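Chitinase A (PDB 4RL3) is a fern class III chitinase whose family 18 catalytic domain, the part present here, probably hydrolyses the glycosidic bonds of chitin. Local coordinates at residues C233-I247 with F260-S272. Numbering follows the deposited sequence.
Sequences CQQLKSSGTLPGIFI and FQYEQQAQTLLTS
Helix 261-271 runs antiparallel to strand 244-247, their axes 8.9 Å apart at 173°, and nearly parallel to helix 233-238, 10.5 Å away. Leu269 reaches from helix 261-271 towards helix 233-238 and the loop after it: its chi1 of 180° swings CG away from the backbone N, and CD1 meets Cys233 CB (3.8 Å), CD2 Leu242 CD2 (3.9 Å). Leu242 CD2 also meets Leu270 CD2, while Ile245 CD1 rests against Ala266 CB at 4.1 Å. This is the outer layer of the TIM barrel of family 18: strand 244-248, hydrogen-bonded to strands 3-8 and 215-218, is covered by the C-terminal helix. Further along, Ile247 CD1 lies 3.7 Å from Glu263 CA, and Glu263 OE1 is hydrogen-bonded to Ser253 OG. At the other end, Lys237 passes its CD beyond Leu269 O (3.3 Å), and a bend at chi4 (61°) brings NZ into a hydrogen bond with Ser272 O (3.1 Å), an oxygen of the C-terminal carboxylate, whose charge the ammonium probably offsets; NZ approaches tilted from the carboxylate plane. A water accepts from NZ and donates to Leu270 O and Ser272 O. A methionine in place of Lys237 would probably leave the carboxylate without its charged mate and the C-terminal residue freer to move.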
ATOM      1  N   CYS A 233       1.158  19.214  -0.103  1.00  9.84           N
ATOM      2  CA  CYS A 233      -0.039  18.646   0.490  1.00 10.02           C
ATOM      3  C   CYS A 233      -0.910  19.709   1.165  1.00 10.65           C
ATOM      4  O   CYS A 233      -2.124  19.597   1.176  1.00 10.43           O
ATOM      5  CB  CYS A 233       0.324  17.546   1.484  1.00  9.89           C
ATOM      6  SG  CYS A 233       0.800  15.993   0.696  1.00  9.52           S
ATOM      7  N   GLN A 234      -0.281  20.734   1.738  1.00 11.75           N
ATOM      8  CA  GLN A 234      -1.037  21.845   2.329  1.00 13.14           C
ATOM      9  C   GLN A 234      -1.866  22.581   1.260  1.00 12.85           C
ATOM     10  O   GLN A 234      -3.012  22.973   1.517  1.00 12.13           O
ATOM     11  CB  GLN A 234      -0.106  22.800   3.096  1.00 14.92           C
ATOM     12  CG  GLN A 234      -0.809  23.967   3.792  1.00 16.61           C
ATOM     13  CD  GLN A 234      -1.964  23.539   4.686  1.00 18.23           C
ATOM     14  OE1 GLN A 234      -1.768  22.824   5.673  1.00 20.58           O
ATOM     15  NE2 GLN A 234      -3.179  23.970   4.344  1.00 19.04           N
ATOM     16  N   GLN A 235      -1.316  22.712   0.056  1.00 12.88           N
ATOM     17  CA  GLN A 235      -2.046  23.338  -1.051  1.00 13.38           C
ATOM     18  C   GLN A 235      -3.238  22.490  -1.478  1.00 12.71           C
ATOM     19  O   GLN A 235      -4.336  22.995  -1.652  1.00 12.58           O
ATOM     20  CB  GLN A 235      -1.139  23.547  -2.253  1.00 14.30           C
ATOM     21  CG  GLN A 235      -0.012  24.535  -2.026  1.00 15.42           C
ATOM     22  CD  GLN A 235       0.867  24.672  -3.250  1.00 17.11           C
ATOM     23  OE1 GLN A 235       0.382  24.625  -4.389  1.00 17.93           O
ATOM     24  NE2 GLN A 235       2.166  24.830  -3.030  1.00 17.92           N
ATOM     25  N   LEU A 236      -3.019  21.185  -1.632  1.00 12.20           N
ATOM     26  CA  LEU A 236      -4.112  20.287  -1.975  1.00 12.01           C
ATOM     27  C   LEU A 236      -5.199  20.290  -0.900  1.00 12.27           C
ATOM     28  O   LEU A 236      -6.389  20.211  -1.216  1.00 12.10           O
ATOM     29  CB  LEU A 236      -3.579  18.868  -2.203  1.00 11.64           C
ATOM     30  CG  LEU A 236      -2.643  18.721  -3.407  1.00 11.66           C
ATOM     31  CD1 LEU A 236      -1.910  17.392  -3.356  1.00 11.41           C
ATOM     32  CD2 LEU A 236      -3.415  18.863  -4.714  1.00 11.92           C
ATOM     33  N   LYS A 237      -4.794  20.376   0.370  1.00 12.61           N
ATOM     34  CA  LYS A 237      -5.745  20.386   1.480  1.00 13.53           C
ATOM     35  C   LYS A 237      -6.574  21.664   1.468  1.00 13.66           C
ATOM     36  O   LYS A 237      -7.799  21.624   1.632  1.00 13.69           O
ATOM     37  CB  LYS A 237      -5.009  20.255   2.815  1.00 14.50           C
ATOM     38  CG  LYS A 237      -5.919  20.297   4.030  1.00 15.50           C
ATOM     39  CD  LYS A 237      -5.104  20.455   5.302  1.00 16.71           C
ATOM     40  CE  LYS A 237      -5.960  20.925   6.462  1.00 17.78           C
ATOM     41  NZ  LYS A 237      -7.020  19.932   6.756  1.00 19.09           N
ATOM     42  N   SER A 238      -5.893  22.785   1.269  1.00 14.24           N
ATOM     43  CA  SER A 238      -6.555  24.090   1.156  1.00 15.14           C
ATOM     44  C   SER A 238      -7.608  24.120   0.047  1.00 14.61           C
ATOM     45  O   SER A 238      -8.643  24.791   0.190  1.00 14.46           O
ATOM     46  CB  SER A 238      -5.522  25.197   0.941  1.00 16.12           C
ATOM     47  OG  SER A 238      -4.851  25.489   2.158  1.00 18.07           O
ATOM     48  N   SER A 239      -7.359  23.376  -1.032  1.00 13.92           N
ATOM     49  CA  SER A 239      -8.296  23.267  -2.162  1.00 13.76           C
ATOM     50  C   SER A 239      -9.469  22.308  -1.910  1.00 12.82           C
ATOM     51  O   SER A 239     -10.406  22.235  -2.713  1.00 12.43           O
ATOM     52  CB  SER A 239      -7.548  22.802  -3.414  1.00 14.27           C
ATOM     53  OG  SER A 239      -6.549  23.727  -3.792  1.00 15.65           O
ATOM     54  N   GLY A 240      -9.414  21.559  -0.812  1.00 11.86           N
ATOM     55  CA  GLY A 240     -10.438  20.571  -0.499  1.00 11.47           C
ATOM     56  C   GLY A 240     -10.315  19.327  -1.352  1.00 10.92           C
ATOM     57  O   GLY A 240     -11.303  18.612  -1.545  1.00 11.28           O
ATOM     58  N   THR A 241      -9.100  19.065  -1.838  1.00 10.11           N
ATOM     59  CA  THR A 241      -8.853  17.934  -2.737  1.00  9.86           C
ATOM     60  C   THR A 241      -7.660  17.077  -2.283  1.00  9.56           C
ATOM     61  O   THR A 241      -6.818  16.700  -3.083  1.00  9.36           O
ATOM     62  CB  THR A 241      -8.649  18.422  -4.194  1.00  9.81           C
ATOM     63  OG1 THR A 241      -7.492  19.264  -4.273  1.00  9.82           O
ATOM     64  CG2 THR A 241      -9.855  19.208  -4.666  1.00 10.04           C
ATOM     65  N   LEU A 242      -7.593  16.753  -0.992  1.00  9.30           N
ATOM     66  CA  LEU A 242      -6.553  15.842  -0.469  1.00  8.90           C
ATOM     67  C   LEU A 242      -7.243  14.788   0.389  1.00  8.57           C
ATOM     68  O   LEU A 242      -7.639  15.087   1.509  1.00  8.76           O
ATOM     69  CB  LEU A 242      -5.501  16.589   0.368  1.00  9.13           C
ATOM     70  CG  LEU A 242      -4.374  15.713   0.973  1.00  9.31           C
ATOM     71  CD1 LEU A 242      -3.522  15.106  -0.130  1.00  9.49           C
ATOM     72  CD2 LEU A 242      -3.515  16.501   1.960  1.00  9.47           C
ATOM     73  N   PRO A 243      -7.424  13.563  -0.137  1.00  7.77           N
ATOM     74  CA  PRO A 243      -8.111  12.559   0.685  1.00  7.36           C
ATOM     75  C   PRO A 243      -7.238  11.962   1.785  1.00  6.73           C
ATOM     76  O   PRO A 243      -7.758  11.384   2.748  1.00  6.83           O
ATOM     77  CB  PRO A 243      -8.500  11.472  -0.319  1.00  7.50           C
ATOM     78  CG  PRO A 243      -7.568  11.658  -1.463  1.00  7.69           C
ATOM     79  CD  PRO A 243      -7.237  13.116  -1.532  1.00  7.79           C
ATOM     80  N   GLY A 244      -5.924  12.081   1.633  1.00  6.01           N
ATOM     81  CA  GLY A 244      -5.013  11.480   2.589  1.00  5.63           C
ATOM     82  C   GLY A 244      -3.592  11.419   2.080  1.00  5.19           C
ATOM     83  O   GLY A 244      -3.289  11.882   0.970  1.00  5.05           O
ATOM     84  N   ILE A 245      -2.734  10.839   2.910  1.00  4.93           N
ATOM     85  CA  ILE A 245      -1.307  10.724   2.652  1.00  4.74           C
ATOM     86  C   ILE A 245      -0.847   9.343   3.099  1.00  4.68           C
ATOM     87  O   ILE A 245      -1.305   8.845   4.126  1.00  4.56           O
ATOM     88  CB  ILE A 245      -0.502  11.779   3.461  1.00  4.83           C
ATOM     89  CG1 ILE A 245      -0.900  13.199   3.054  1.00  4.81           C
ATOM     90  CG2 ILE A 245       0.993  11.592   3.277  1.00  4.86           C
ATOM     91  CD1 ILE A 245      -0.350  14.272   3.959  1.00  4.86           C
ATOM     92  N   PHE A 246       0.062   8.723   2.346  1.00  4.54           N
ATOM     93  CA  PHE A 246       0.774   7.551   2.865  1.00  4.54           C
ATOM     94  C   PHE A 246       2.289   7.696   2.757  1.00  4.61           C
ATOM     95  O   PHE A 246       2.798   8.464   1.941  1.00  4.52           O
ATOM     96  CB  PHE A 246       0.294   6.238   2.225  1.00  4.54           C
ATOM     97  CG  PHE A 246       0.800   6.001   0.824  1.00  4.48           C
ATOM     98  CD1 PHE A 246       0.139   6.524  -0.269  1.00  4.48           C
ATOM     99  CD2 PHE A 246       1.941   5.234   0.606  1.00  4.48           C
ATOM    100  CE1 PHE A 246       0.600   6.293  -1.557  1.00  4.49           C
ATOM    101  CE2 PHE A 246       2.414   5.010  -0.676  1.00  4.52           C
ATOM    102  CZ  PHE A 246       1.746   5.539  -1.762  1.00  4.49           C
ATOM    103  N   ILE A 247       2.988   6.928   3.590  1.00  4.68           N
ATOM    104  CA  ILE A 247       4.446   6.933   3.663  1.00  4.83           C
ATOM    105  C   ILE A 247       4.990   5.534   3.460  1.00  4.94           C
ATOM    106  O   ILE A 247       4.478   4.567   4.025  1.00  4.94           O
ATOM    107  CB  ILE A 247       4.935   7.494   5.016  1.00  4.93           C
ATOM    108  CG1 ILE A 247       4.607   8.990   5.092  1.00  5.00           C
ATOM    109  CG2 ILE A 247       6.430   7.238   5.230  1.00  5.00           C
ATOM    110  CD1 ILE A 247       4.852   9.596   6.464  1.00  4.98           C
ATOM    111  N   PHE A 260      10.784   9.515  12.879  1.00  7.07           N
ATOM    112  CA  PHE A 260       9.371   9.536  12.495  1.00  6.67           C
ATOM    113  C   PHE A 260       8.724  10.919  12.475  1.00  6.33           C
ATOM    114  O   PHE A 260       7.503  11.034  12.543  1.00  6.04           O
ATOM    115  CB  PHE A 260       8.566   8.597  13.397  1.00  6.70           C
ATOM    116  CG  PHE A 260       8.941   7.148  13.253  1.00  6.76           C
ATOM    117  CD1 PHE A 260       8.289   6.341  12.321  1.00  6.78           C
ATOM    118  CD2 PHE A 260       9.927   6.584  14.042  1.00  6.80           C
ATOM    119  CE1 PHE A 260       8.622   5.002  12.187  1.00  6.82           C
ATOM    120  CE2 PHE A 260      10.265   5.245  13.901  1.00  6.90           C
ATOM    121  CZ  PHE A 260       9.608   4.455  12.982  1.00  6.88           C
ATOM    122  N   GLN A 261       9.527  11.969  12.360  1.00  6.06           N
ATOM    123  CA  GLN A 261       8.973  13.315  12.411  1.00  6.19           C
ATOM    124  C   GLN A 261       8.018  13.608  11.262  1.00  6.00           C
ATOM    125  O   GLN A 261       7.054  14.351  11.438  1.00  5.90           O
ATOM    126  CB  GLN A 261      10.066  14.383  12.495  1.00  6.43           C
ATOM    127  CG  GLN A 261      10.929  14.560  11.255  1.00  6.69           C
ATOM    128  CD  GLN A 261      12.162  15.388  11.559  1.00  6.99           C
ATOM    129  OE1 GLN A 261      12.119  16.623  11.556  1.00  7.71           O
ATOM    130  NE2 GLN A 261      13.262  14.711  11.846  1.00  7.01           N
ATOM    131  N   TYR A 262       8.251  13.026  10.091  1.00  6.04           N
ATOM    132  CA  TYR A 262       7.371  13.306   8.953  1.00  6.11           C
ATOM    133  C   TYR A 262       6.034  12.550   9.018  1.00  6.04           C
ATOM    134  O   TYR A 262       5.017  13.059   8.547  1.00  5.87           O
ATOM    135  CB  TYR A 262       8.100  13.051   7.637  1.00  6.32           C
ATOM    136  CG  TYR A 262       9.283  13.959   7.463  1.00  6.69           C
ATOM    137  CD1 TYR A 262       9.117  15.341   7.437  1.00  7.01           C
ATOM    138  CD2 TYR A 262      10.569  13.450   7.338  1.00  6.99           C
ATOM    139  CE1 TYR A 262      10.196  16.190   7.278  1.00  7.28           C
ATOM    140  CE2 TYR A 262      11.656  14.298   7.174  1.00  7.30           C
ATOM    141  CZ  TYR A 262      11.458  15.660   7.146  1.00  7.36           C
ATOM    142  OH  TYR A 262      12.543  16.497   6.985  1.00  8.42           O
ATOM    143  N   GLU A 263       6.026  11.372   9.646  1.00  5.92           N
ATOM    144  CA  GLU A 263       4.770  10.679   9.949  1.00  5.87           C
ATOM    145  C   GLU A 263       3.876  11.587  10.784  1.00  5.89           C
ATOM    146  O   GLU A 263       2.673  11.714  10.537  1.00  5.69           O
ATOM    147  CB  GLU A 263       5.026   9.397  10.745  1.00  5.89           C
ATOM    148  CG  GLU A 263       5.407   8.159   9.940  1.00  5.91           C
ATOM    149  CD  GLU A 263       6.850   8.127   9.466  1.00  5.98           C
ATOM    150  OE1 GLU A 263       7.228   7.114   8.840  1.00  6.02           O
ATOM    151  OE2 GLU A 263       7.631   9.080   9.706  1.00  6.13           O
ATOM    152  N   GLN A 264       4.471  12.197  11.798  1.00  5.76           N
ATOM    153  CA  GLN A 264       3.727  13.091  12.679  1.00  5.94           C
ATOM    154  C   GLN A 264       3.224  14.321  11.934  1.00  5.95           C
ATOM    155  O   GLN A 264       2.050  14.698  12.049  1.00  5.85           O
ATOM    156  CB  GLN A 264       4.609  13.496  13.857  1.00  6.10           C
ATOM    157  CG  GLN A 264       3.995  14.536  14.782  1.00  6.51           C
ATOM    158  CD  GLN A 264       4.294  15.960  14.357  1.00  6.75           C
ATOM    159  OE1 GLN A 264       3.386  16.787  14.177  1.00  7.72           O
ATOM    160  NE2 GLN A 264       5.550  16.248  14.157  1.00  6.61           N
ATOM    161  N   GLN A 265       4.121  14.948  11.195  1.00  6.00           N
ATOM    162  CA  GLN A 265       3.758  16.120  10.419  1.00  6.10           C
ATOM    163  C   GLN A 265       2.633  15.841   9.435  1.00  6.16           C
ATOM    164  O   GLN A 265       1.729  16.652   9.302  1.00  6.18           O
ATOM    165  CB  GLN A 265       4.964  16.680   9.695  1.00  6.36           C
ATOM    166  CG  GLN A 265       5.928  17.364  10.640  1.00  6.51           C
ATOM    167  CD  GLN A 265       7.127  17.879   9.899  1.00  6.77           C
ATOM    168  OE1 GLN A 265       6.972  18.489   8.838  1.00  7.31           O
ATOM    169  NE2 GLN A 265       8.323  17.637  10.428  1.00  6.82           N
ATOM    170  N   ALA A 266       2.683  14.693   8.763  1.00  5.98           N
ATOM    171  CA  ALA A 266       1.639  14.340   7.816  1.00  6.05           C
ATOM    172  C   ALA A 266       0.273  14.230   8.477  1.00  6.06           C
ATOM    173  O   ALA A 266      -0.733  14.716   7.937  1.00  6.17           O
ATOM    174  CB  ALA A 266       1.982  13.049   7.110  1.00  5.99           C
ATOM    175  N   GLN A 267       0.225  13.610   9.648  1.00  6.05           N
ATOM    176  CA  GLN A 267      -1.031  13.434  10.359  1.00  6.15           C
ATOM    177  C   GLN A 267      -1.537  14.747  10.937  1.00  6.41           C
ATOM    178  O   GLN A 267      -2.743  15.001  10.943  1.00  6.52           O
ATOM    179  CB  GLN A 267      -0.891  12.372  11.450  1.00  6.07           C
ATOM    180  CG  GLN A 267      -0.625  10.991  10.880  1.00  6.01           C
ATOM    181  CD  GLN A 267      -0.301   9.986  11.945  1.00  5.91           C
ATOM    182  OE1 GLN A 267      -1.202   9.483  12.613  1.00  5.77           O
ATOM    183  NE2 GLN A 267       0.985   9.672  12.106  1.00  5.85           N
ATOM    184  N   THR A 268      -0.617  15.577  11.425  1.00  6.78           N
ATOM    185  CA  THR A 268      -0.986  16.895  11.921  1.00  7.04           C
ATOM    186  C   THR A 268      -1.580  17.731  10.787  1.00  7.42           C
ATOM    187  O   THR A 268      -2.606  18.398  10.981  1.00  7.40           O
ATOM    188  CB  THR A 268       0.220  17.567  12.595  1.00  7.18           C
ATOM    189  OG1 THR A 268       0.449  16.897  13.835  1.00  7.02           O
ATOM    190  CG2 THR A 268      -0.006  19.058  12.869  1.00  7.26           C
ATOM    191  N   LEU A 269      -0.983  17.644   9.602  1.00  7.59           N
ATOM    192  CA  LEU A 269      -1.510  18.388   8.447  1.00  8.11           C
ATOM    193  C   LEU A 269      -2.940  17.948   8.135  1.00  8.26           C
ATOM    194  O   LEU A 269      -3.809  18.778   7.869  1.00  8.51           O
ATOM    195  CB  LEU A 269      -0.605  18.202   7.226  1.00  8.28           C
ATOM    196  CG  LEU A 269      -0.993  18.899   5.915  1.00  8.70           C
ATOM    197  CD1 LEU A 269       0.239  18.998   5.047  1.00  8.88           C
ATOM    198  CD2 LEU A 269      -2.104  18.192   5.153  1.00  8.90           C
ATOM    199  N   LEU A 270      -3.181  16.642   8.166  1.00  8.56           N
ATOM    200  CA  LEU A 270      -4.498  16.113   7.820  1.00  9.00           C
ATOM    201  C   LEU A 270      -5.578  16.493   8.830  1.00 10.01           C
ATOM    202  O   LEU A 270      -6.745  16.597   8.461  1.00 10.54           O
ATOM    203  CB  LEU A 270      -4.445  14.594   7.644  1.00  8.86           C
ATOM    204  CG  LEU A 270      -3.655  14.130   6.418  1.00  8.69           C
ATOM    205  CD1 LEU A 270      -3.416  12.634   6.512  1.00  8.62           C
ATOM    206  CD2 LEU A 270      -4.347  14.496   5.114  1.00  8.72           C
ATOM    207  N   THR A 271      -5.195  16.712  10.085  1.00 11.15           N
ATOM    208  CA  THR A 271      -6.160  16.989  11.148  1.00 12.31           C
ATOM    209  C   THR A 271      -6.308  18.466  11.507  1.00 13.97           C
ATOM    210  O   THR A 271      -7.198  18.816  12.281  1.00 14.83           O
ATOM    211  CB  THR A 271      -5.824  16.185  12.427  1.00 12.09           C
ATOM    212  OG1 THR A 271      -4.485  16.464  12.858  1.00 12.21           O
ATOM    213  CG2 THR A 271      -5.955  14.711  12.159  1.00 12.26           C
ATOM    214  N   SER A 272      -5.474  19.333  10.938  1.00 15.51           N
ATOM    215  CA  SER A 272      -5.442  20.737  11.358  1.00 17.70           C
ATOM    216  C   SER A 272      -6.460  21.589  10.599  1.00 18.82           C
ATOM    217  O   SER A 272      -7.119  21.134   9.663  1.00 19.23           O
ATOM    218  CB  SER A 272      -4.049  21.321  11.158  1.00 18.29           C
ATOM    219  OG  SER A 272      -3.797  21.507   9.781  1.00 19.20           O
ATOM    220  OXT SER A 272      -6.635  22.773  10.916  1.00 21.10           O
TER
HETATM  221  O   HOH W   1      -8.382  18.952   9.076  1.00 23.24           O